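Local coordinates for segregation and condensation protein A (Thermococcus onnurineus, PDB 6IVH) that probably serves as the kleisin subunit of an archaeal Smc-based condensin, linking Smc heads through its N- and C-terminal domains during chromosome organisation, at residues E6-L18 and L42-A56. Residues are numbered along the deposited sequence; the frame is centred on the assembly and turned at random.
Sequences EEEITPVDILLQL and LREMKELDLRVSARA
Ile9 and Val52 lie abreast where the two segments run parallel, forming a single beta bridge with their CA atoms 4.3 Å apart. Ile9 N donates to Arg51 O at 2.8 Å, nearly straight at 167°, and Ser53 N returns a bond to Ile9 O, so the isoleucine is held from both ends of its backbone. Ser53 OG donates to that same oxygen at 2.9 Å, from the same face as Ser53 N. With OG set between its backbone N and carbonyl carbon (chi1 68°), the hydroxyl also accepts from Ala56 N, making Ser53 the N-cap of helix 54-72. Replacing the serine by an alanine takes away OG, which would probably leave Ala56 N without its cap and Ile9 O with one bond instead of two. Thr10, next to Ile9, caps helix 11-20, forming a capping box with Asp13, whose OD2 accepts from both Thr10 N and OG1, while Asp13 N bonds weakly back to Thr10 OG1. In this N-terminal domain of the kleisin ScpA, the bridge ties together the starts of two helices, just after helix 31-47 has ended in a Schellman motif at Asp49. Pro11 sets CG against the first turn of helix 54-72, 3.4 Å from Ala56 N and also touching Arg55 CB; the Arg55 guanidinium goes on to a salt bridge with Glu119. On the apolar side, Val52 CG2 packs 3.7 Å from Ile9 CB, while Ile9 CD1 lies next to CE of selenomethionine Met45. Farther along, Ile14 CD1 meets Leu42 CD1 at 3.8 Å. At the outer end, Arg51 stretches past Glu7 O, and the edge of its guanidinium brings NH1 to 3.1 Å from Glu6 O. Glu8 crosses Arg51 at about a right angle, its OE1 lying 3.3 Å from Ser53 CB.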
loop_
_atom_site.group_PDB
_atom_site.type_symbol
_atom_site.label_atom_id
_atom_site.label_comp_id
_atom_site.label_asym_id
_atom_site.label_seq_id
_atom_site.Cartn_x
_atom_site.Cartn_y
_atom_site.Cartn_z
ATOM N N GLU A 6 -16.145 -4.870 -12.949
ATOM C CA GLU A 6 -16.408 -3.436 -12.859
ATOM C C GLU A 6 -15.849 -2.622 -14.053
ATOM O O GLU A 6 -16.607 -1.838 -14.629
ATOM C CB GLU A 6 -15.885 -2.885 -11.522
ATOM C CG GLU A 6 -16.639 -3.396 -10.291
ATOM C CD GLU A 6 -16.302 -4.836 -9.936
ATOM O OE1 GLU A 6 -15.664 -5.056 -8.884
ATOM O OE2 GLU A 6 -16.674 -5.747 -10.708
ATOM N N GLU A 7 -14.576 -2.757 -14.451
ATOM C CA GLU A 7 -13.514 -3.523 -13.795
ATOM C C GLU A 7 -12.325 -2.600 -13.561
ATOM O O GLU A 7 -11.794 -2.022 -14.507
ATOM C CB GLU A 7 -13.081 -4.722 -14.642
ATOM C CG GLU A 7 -14.208 -5.476 -15.315
ATOM C CD GLU A 7 -14.064 -6.975 -15.156
ATOM O OE1 GLU A 7 -14.964 -7.713 -15.616
ATOM O OE2 GLU A 7 -13.051 -7.411 -14.567
ATOM N N GLU A 8 -11.894 -2.464 -12.309
ATOM C CA GLU A 8 -10.880 -1.484 -11.954
ATOM C C GLU A 8 -9.723 -2.147 -11.218
ATOM O O GLU A 8 -9.890 -3.179 -10.563
ATOM C CB GLU A 8 -11.480 -0.367 -11.090
ATOM C CG GLU A 8 -12.523 0.473 -11.811
ATOM C CD GLU A 8 -13.287 1.389 -10.874
ATOM O OE1 GLU A 8 -13.415 1.050 -9.678
ATOM O OE2 GLU A 8 -13.760 2.449 -11.336
ATOM N N ILE A 9 -8.544 -1.541 -11.344
ATOM C CA ILE A 9 -7.379 -1.977 -10.582
ATOM C C ILE A 9 -7.633 -1.690 -9.108
ATOM O O ILE A 9 -7.884 -0.544 -8.717
ATOM C CB ILE A 9 -6.104 -1.274 -11.068
ATOM C CG1 ILE A 9 -5.868 -1.537 -12.556
ATOM C CG2 ILE A 9 -4.906 -1.728 -10.251
ATOM C CD1 ILE A 9 -5.723 -2.990 -12.906
ATOM N N THR A 10 -7.571 -2.723 -8.292
ATOM C CA THR A 10 -7.828 -2.615 -6.868
ATOM C C THR A 10 -6.522 -2.500 -6.096
ATOM O O THR A 10 -5.450 -2.817 -6.621
ATOM C CB THR A 10 -8.616 -3.837 -6.384
ATOM O OG1 THR A 10 -7.828 -5.016 -6.576
ATOM C CG2 THR A 10 -9.923 -3.965 -7.155
ATOM N N PRO A 11 -6.570 -2.032 -4.844
ATOM C CA PRO A 11 -5.336 -1.986 -4.040
ATOM C C PRO A 11 -4.652 -3.333 -3.906
ATOM O O PRO A 11 -3.416 -3.389 -3.848
ATOM C CB PRO A 11 -5.823 -1.471 -2.678
ATOM C CG PRO A 11 -7.076 -0.729 -2.973
ATOM C CD PRO A 11 -7.713 -1.416 -4.143
ATOM N N VAL A 12 -5.419 -4.423 -3.851
ATOM C CA VAL A 12 -4.819 -5.745 -3.713
ATOM C C VAL A 12 -4.051 -6.118 -4.974
ATOM O O VAL A 12 -2.975 -6.726 -4.904
ATOM C CB VAL A 12 -5.903 -6.784 -3.376
ATOM C CG1 VAL A 12 -5.282 -8.158 -3.173
ATOM C CG2 VAL A 12 -6.685 -6.351 -2.142
ATOM N N ASP A 13 -4.587 -5.751 -6.144
ATOM C CA ASP A 13 -3.915 -6.037 -7.409
ATOM C C ASP A 13 -2.493 -5.488 -7.416
ATOM O O ASP A 13 -1.548 -6.183 -7.806
ATOM C CB ASP A 13 -4.715 -5.452 -8.573
ATOM C CG ASP A 13 -6.041 -6.151 -8.784
ATOM O OD1 ASP A 13 -6.110 -7.377 -8.563
ATOM O OD2 ASP A 13 -7.015 -5.472 -9.173
ATOM N N ILE A 14 -2.324 -4.238 -6.985
ATOM C CA ILE A 14 -1.002 -3.623 -7.005
ATOM C C ILE A 14 -0.087 -4.285 -5.983
ATOM O O ILE A 14 1.092 -4.543 -6.259
ATOM C CB ILE A 14 -1.119 -2.106 -6.775
ATOM C CG1 ILE A 14 -1.980 -1.469 -7.871
ATOM C CG2 ILE A 14 0.260 -1.466 -6.721
ATOM C CD1 ILE A 14 -2.229 0.012 -7.682
ATOM N N LEU A 15 -0.612 -4.586 -4.793
ATOM C CA LEU A 15 0.220 -5.186 -3.755
ATOM C C LEU A 15 0.642 -6.602 -4.131
ATOM O O LEU A 15 1.800 -6.982 -3.921
ATOM C CB LEU A 15 -0.521 -5.175 -2.418
ATOM C CG LEU A 15 -0.776 -3.790 -1.813
ATOM C CD1 LEU A 15 -1.831 -3.857 -0.719
ATOM C CD2 LEU A 15 0.524 -3.200 -1.276
ATOM N N LEU A 16 -0.277 -7.391 -4.700
ATOM C CA LEU A 16 0.056 -8.764 -5.081
ATOM C C LEU A 16 1.108 -8.801 -6.186
ATOM O O LEU A 16 2.006 -9.654 -6.171
ATOM C CB LEU A 16 -1.198 -9.523 -5.523
ATOM C CG LEU A 16 -2.208 -9.929 -4.454
ATOM C CD1 LEU A 16 -3.420 -10.601 -5.072
ATOM C CD2 LEU A 16 -1.538 -10.856 -3.473
ATOM N N GLN A 17 1.000 -7.904 -7.167
ATOM C CA GLN A 17 1.972 -7.869 -8.256
ATOM C C GLN A 17 3.347 -7.438 -7.761
ATOM O O GLN A 17 4.368 -7.831 -8.337
ATOM C CB GLN A 17 1.475 -6.937 -9.366
ATOM C CG GLN A 17 2.348 -6.912 -10.631
ATOM C CD GLN A 17 3.434 -5.849 -10.594
ATOM O OE1 GLN A 17 3.345 -4.869 -9.848
ATOM N NE2 GLN A 17 4.467 -6.037 -11.407
ATOM N N LEU A 18 3.392 -6.618 -6.710
ATOM C CA LEU A 18 4.668 -6.296 -6.078
ATOM C C LEU A 18 5.251 -7.518 -5.384
ATOM O O LEU A 18 6.461 -7.759 -5.445
ATOM C CB LEU A 18 4.493 -5.148 -5.080
ATOM C CG LEU A 18 4.180 -3.756 -5.636
ATOM C CD1 LEU A 18 3.927 -2.772 -4.503
ATOM C CD2 LEU A 18 5.316 -3.277 -6.522
ATOM N N LEU A 42 1.353 2.417 -9.319
ATOM C CA LEU A 42 0.124 3.167 -9.558
ATOM C C LEU A 42 0.305 4.172 -10.687
ATOM O O LEU A 42 -0.614 4.399 -11.483
ATOM C CB LEU A 42 -0.316 3.875 -8.279
ATOM C CG LEU A 42 -1.641 4.629 -8.360
ATOM C CD1 LEU A 42 -2.767 3.669 -8.707
ATOM C CD2 LEU A 42 -1.926 5.353 -7.055
ATOM N N ARG A 43 1.486 4.786 -10.774
ATOM C CA ARG A 43 1.762 5.700 -11.875
ATOM C C ARG A 43 1.855 4.960 -13.203
ATOM O O ARG A 43 1.486 5.514 -14.246
ATOM C CB ARG A 43 3.051 6.475 -11.593
ATOM C CG ARG A 43 3.480 7.407 -12.704
ATOM C CD ARG A 43 4.569 8.350 -12.231
ATOM N NE ARG A 43 4.102 9.206 -11.144
ATOM C CZ ARG A 43 3.406 10.325 -11.324
ATOM N NH1 ARG A 43 3.088 10.721 -12.549
ATOM N NH2 ARG A 43 3.024 11.047 -10.279
ATOM N N GLU A 44 2.331 3.713 -13.185
ATOM C CA GLU A 44 2.431 2.942 -14.420
ATOM C C GLU A 44 1.054 2.676 -15.019
ATOM O O GLU A 44 0.857 2.832 -16.230
ATOM C CB GLU A 44 3.167 1.625 -14.162
ATOM C CG GLU A 44 4.627 1.787 -13.750
ATOM C CD GLU A 44 5.322 0.455 -13.512
ATOM O OE1 GLU A 44 4.686 -0.601 -13.727
ATOM O OE2 GLU A 44 6.503 0.463 -13.103
HETATM N N MSE A 45 0.089 2.281 -14.191
HETATM C CA MSE A 45 -1.251 1.968 -14.677
HETATM C C MSE A 45 -1.922 3.221 -15.224
HETATM O O MSE A 45 -2.614 3.169 -16.240
HETATM C CB MSE A 45 -2.111 1.356 -13.567
HETATM C CG MSE A 45 -1.321 0.582 -12.529
HETATM SE SE MSE A 45 -0.416 -1.032 -13.156
HETATM C CE MSE A 45 -1.808 -1.819 -14.255
ATOM N N LYS A 46 -1.711 4.350 -14.542
ATOM C CA LYS A 46 -2.310 5.606 -14.976
ATOM C C LYS A 46 -1.615 6.185 -16.204
ATOM O O LYS A 46 -2.242 6.938 -16.956
ATOM C CB LYS A 46 -2.295 6.615 -13.825
ATOM C CG LYS A 46 -2.970 6.102 -12.555
ATOM C CD LYS A 46 -4.416 6.558 -12.434
ATOM C CE LYS A 46 -4.496 7.976 -11.886
ATOM N NZ LYS A 46 -5.892 8.373 -11.554
ATOM N N GLU A 47 -0.340 5.853 -16.425
ATOM C CA GLU A 47 0.314 6.238 -17.672
ATOM C C GLU A 47 -0.383 5.605 -18.870
ATOM O O GLU A 47 -0.563 6.251 -19.910
ATOM C CB GLU A 47 1.791 5.840 -17.643
ATOM C CG GLU A 47 2.724 6.937 -17.154
ATOM C CD GLU A 47 4.170 6.482 -17.066
ATOM O OE1 GLU A 47 4.948 7.111 -16.315
ATOM O OE2 GLU A 47 4.528 5.494 -17.743
ATOM N N LEU A 48 -0.785 4.343 -18.741
ATOM C CA LEU A 48 -1.529 3.660 -19.789
ATOM C C LEU A 48 -3.022 3.956 -19.737
ATOM O O LEU A 48 -3.778 3.368 -20.518
ATOM C CB LEU A 48 -1.289 2.151 -19.698
ATOM C CG LEU A 48 0.184 1.740 -19.664
ATOM C CD1 LEU A 48 0.315 0.236 -19.527
ATOM C CD2 LEU A 48 0.917 2.236 -20.900
ATOM N N ASP A 49 -3.454 4.846 -18.842
ATOM C CA ASP A 49 -4.853 5.267 -18.741
ATOM C C ASP A 49 -5.777 4.081 -18.483
ATOM O O ASP A 49 -6.875 3.993 -19.037
ATOM C CB ASP A 49 -5.293 6.035 -19.990
ATOM C CG ASP A 49 -4.536 7.335 -20.169
ATOM O OD1 ASP A 49 -3.533 7.344 -20.913
ATOM O OD2 ASP A 49 -4.940 8.346 -19.554
ATOM N N LEU A 50 -5.334 3.161 -17.633
ATOM C CA LEU A 50 -6.152 2.017 -17.269
ATOM C C LEU A 50 -7.040 2.361 -16.083
ATOM O O LEU A 50 -6.706 3.218 -15.262
ATOM C CB LEU A 50 -5.280 0.808 -16.938
ATOM C CG LEU A 50 -4.141 0.572 -17.927
ATOM C CD1 LEU A 50 -3.153 -0.448 -17.372
ATOM C CD2 LEU A 50 -4.692 0.140 -19.282
ATOM N N ARG A 51 -8.183 1.682 -16.007
ATOM C CA ARG A 51 -9.137 1.926 -14.934
ATOM C C ARG A 51 -8.535 1.507 -13.602
ATOM O O ARG A 51 -8.210 0.334 -13.399
ATOM C CB ARG A 51 -10.434 1.155 -15.191
ATOM C CG ARG A 51 -11.190 1.490 -16.469
ATOM C CD ARG A 51 -12.653 1.139 -16.329
ATOM N NE ARG A 51 -13.351 1.075 -17.611
ATOM C CZ ARG A 51 -14.469 0.383 -17.811
ATOM N NH1 ARG A 51 -15.022 -0.279 -16.805
ATOM N NH2 ARG A 51 -15.036 0.361 -19.010
ATOM N N VAL A 52 -8.371 2.472 -12.702
ATOM C CA VAL A 52 -7.868 2.233 -11.356
ATOM C C VAL A 52 -8.939 2.694 -10.380
ATOM O O VAL A 52 -9.438 3.822 -10.489
ATOM C CB VAL A 52 -6.532 2.960 -11.113
ATOM C CG1 VAL A 52 -6.199 2.995 -9.630
ATOM C CG2 VAL A 52 -5.414 2.282 -11.889
ATOM N N SER A 53 -9.303 1.825 -9.439
ATOM C CA SER A 53 -10.413 2.106 -8.541
ATOM C C SER A 53 -10.083 3.262 -7.601
ATOM O O SER A 53 -8.922 3.645 -7.421
ATOM C CB SER A 53 -10.771 0.865 -7.720
ATOM O OG SER A 53 -9.743 0.552 -6.796
ATOM N N ALA A 54 -11.134 3.818 -6.989
ATOM C CA ALA A 54 -10.944 4.876 -6.003
ATOM C C ALA A 54 -10.215 4.363 -4.769
ATOM O O ALA A 54 -9.417 5.096 -4.175
ATOM C CB ALA A 54 -12.291 5.484 -5.611
ATOM N N ARG A 55 -10.470 3.112 -4.374
ATOM C CA ARG A 55 -9.788 2.555 -3.210
ATOM C C ARG A 55 -8.285 2.477 -3.442
ATOM O O ARG A 55 -7.494 2.740 -2.528
ATOM C CB ARG A 55 -10.359 1.177 -2.872
ATOM C CG ARG A 55 -11.874 1.166 -2.731
ATOM C CD ARG A 55 -12.418 -0.223 -2.427
ATOM N NE ARG A 55 -12.333 -0.561 -1.009
ATOM C CZ ARG A 55 -11.501 -1.464 -0.502
ATOM N NH1 ARG A 55 -10.676 -2.130 -1.299
ATOM N NH2 ARG A 55 -11.496 -1.707 0.802
ATOM N N ALA A 56 -7.870 2.129 -4.662
ATOM C CA ALA A 56 -6.447 2.121 -4.982
ATOM C C ALA A 56 -5.852 3.523 -4.932
ATOM O O ALA A 56 -4.671 3.681 -4.600
ATOM C CB ALA A 56 -6.218 1.494 -6.357
#